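Local atomic coordinates of complement factor H (PDB entry 6XZ6), a protein that regulates the complement system and is bound through its fifth domain by a factor H receptor of the parasite Trypanosoma brucei. Residues E2-P7 and K21-D26. Numbering follows the deposited sequence.
Sequences EITCDP and KYRGQD
Cys5 and Tyr22 face each other as the hydrogen-bonded pair of a short antiparallel ribbon: Cys5 N reaches Tyr22 O at 2.9 Å, and Tyr22 N returns a nearly straight bond to Cys5 O, 3.0 Å away and in the carbonyl plane. Both side chains leave on the same, buried face. Tyr22 has CG anti to its carbonyl carbon (chi1 -56°), and the CD1-CE1 side of its ring meets Cys5 O and Pro7. Cys5 O lies at the ring edge, while CE1 packs 3.5 Å from Pro7 CA and 4.0 Å from Pro7 CB. This pairing closes one end of a sushi (SCR) domain, where a small core is held by disulfides, here Cys5 to Cys47, and by Trp52, whose ring meets Tyr22 edge-to-face. Tyrosine suits a place that is apolar at its ring and polar at its tip: OH hydrogen-bonds to Pro17 O and Leu19 N. An alanine here would probably open a gap beside Pro7 and Trp52 and leave Pro17 O and Leu19 N without their hydroxyl partner. Thr4 and Arg23 occupy the other face, which is exposed. There the Lys21 chain, CG anti to the backbone N (chi1 -160°), runs beside Cys5 O, with CG 3.6 Å from it, and lies side by side with Asp6; NZ makes a salt bridge to Asp6 OD1 at 3.2 Å, weak as a hydrogen bond. Gly24 begins the corner of a type II turn; its N gives Ile3 O a bent hydrogen bond from above the carbonyl plane, and its CA, with no CB to point at Ile3 CB, packs 3.8 Å from Ile3 CG2.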
# COMPACT_ATOMS: atom_id res chain seq x y z
N GLU B 2 40.45 -14.79 20.14
CA GLU B 2 39.91 -15.92 19.38
C GLU B 2 38.53 -16.38 19.90
O GLU B 2 38.21 -17.57 19.90
CB GLU B 2 40.94 -17.07 19.30
CG GLU B 2 41.64 -17.19 17.94
CD GLU B 2 42.77 -16.22 17.60
OE1 GLU B 2 43.81 -16.70 17.10
OE2 GLU B 2 42.61 -15.00 17.82
N ILE B 3 37.72 -15.40 20.32
CA ILE B 3 36.32 -15.55 20.78
C ILE B 3 35.39 -15.65 19.55
O ILE B 3 35.54 -14.88 18.60
CB ILE B 3 35.93 -14.35 21.70
CG1 ILE B 3 36.62 -14.44 23.09
CG2 ILE B 3 34.41 -14.18 21.84
CD1 ILE B 3 36.59 -13.16 23.92
N THR B 4 34.44 -16.62 19.56
CA THR B 4 33.43 -16.76 18.51
C THR B 4 32.06 -16.98 19.12
O THR B 4 31.98 -17.54 20.22
CB THR B 4 33.75 -17.82 17.43
OG1 THR B 4 34.21 -19.03 18.03
CG2 THR B 4 34.71 -17.32 16.38
N CYS B 5 30.99 -16.52 18.43
CA CYS B 5 29.58 -16.67 18.82
C CYS B 5 28.82 -17.30 17.70
O CYS B 5 29.09 -17.04 16.52
CB CYS B 5 28.93 -15.34 19.19
SG CYS B 5 29.71 -14.47 20.57
N ASP B 6 27.78 -18.01 18.07
CA ASP B 6 26.82 -18.57 17.16
C ASP B 6 25.80 -17.45 16.93
O ASP B 6 25.72 -16.54 17.78
CB ASP B 6 26.12 -19.78 17.81
CG ASP B 6 26.96 -21.04 17.87
OD1 ASP B 6 27.74 -21.29 16.90
OD2 ASP B 6 26.85 -21.78 18.87
N PRO B 7 25.01 -17.48 15.83
CA PRO B 7 23.99 -16.44 15.63
C PRO B 7 23.05 -16.31 16.84
O PRO B 7 22.74 -17.33 17.47
CB PRO B 7 23.21 -16.94 14.42
CG PRO B 7 24.11 -17.88 13.73
CD PRO B 7 24.98 -18.48 14.74
N LYS B 21 28.63 -17.30 11.71
CA LYS B 21 29.49 -17.17 12.88
C LYS B 21 29.99 -15.74 13.01
O LYS B 21 30.32 -15.09 12.00
CB LYS B 21 30.69 -18.14 12.78
CG LYS B 21 31.36 -18.44 14.12
CD LYS B 21 31.62 -19.93 14.30
CE LYS B 21 30.52 -20.66 15.06
NZ LYS B 21 29.44 -21.12 14.15
N TYR B 22 30.05 -15.27 14.26
CA TYR B 22 30.50 -13.93 14.64
C TYR B 22 31.76 -14.05 15.47
O TYR B 22 31.97 -15.05 16.15
CB TYR B 22 29.40 -13.19 15.42
CG TYR B 22 28.10 -13.10 14.67
CD1 TYR B 22 27.22 -14.18 14.63
CD2 TYR B 22 27.73 -11.93 14.00
CE1 TYR B 22 26.02 -14.12 13.91
CE2 TYR B 22 26.53 -11.85 13.29
CZ TYR B 22 25.67 -12.95 13.27
OH TYR B 22 24.48 -12.90 12.62
N ARG B 23 32.61 -13.04 15.40
CA ARG B 23 33.89 -13.01 16.11
C ARG B 23 33.76 -12.06 17.30
O ARG B 23 32.80 -11.30 17.34
CB ARG B 23 35.01 -12.53 15.15
CG ARG B 23 35.01 -13.18 13.75
CD ARG B 23 36.02 -14.32 13.57
NE ARG B 23 37.35 -13.99 14.09
CZ ARG B 23 38.24 -13.21 13.48
NH1 ARG B 23 39.42 -12.97 14.05
NH2 ARG B 23 37.96 -12.66 12.31
N GLY B 24 34.69 -12.12 18.24
CA GLY B 24 34.68 -11.24 19.39
C GLY B 24 34.60 -9.78 18.99
O GLY B 24 35.21 -9.37 18.00
N GLN B 25 33.76 -9.02 19.70
CA GLN B 25 33.48 -7.58 19.53
C GLN B 25 32.59 -7.27 18.30
O GLN B 25 32.30 -6.09 18.06
CB GLN B 25 34.76 -6.72 19.55
CG GLN B 25 35.55 -6.79 20.87
CD GLN B 25 34.73 -6.50 22.12
OE1 GLN B 25 34.45 -7.41 22.91
NE2 GLN B 25 34.33 -5.25 22.32
N ASP B 26 32.09 -8.31 17.58
CA ASP B 26 31.16 -8.15 16.46
C ASP B 26 29.81 -7.79 17.07
O ASP B 26 29.36 -8.47 18.00
CB ASP B 26 31.02 -9.44 15.62
CG ASP B 26 32.02 -9.65 14.47
OD1 ASP B 26 33.08 -8.96 14.45
OD2 ASP B 26 31.75 -10.50 13.58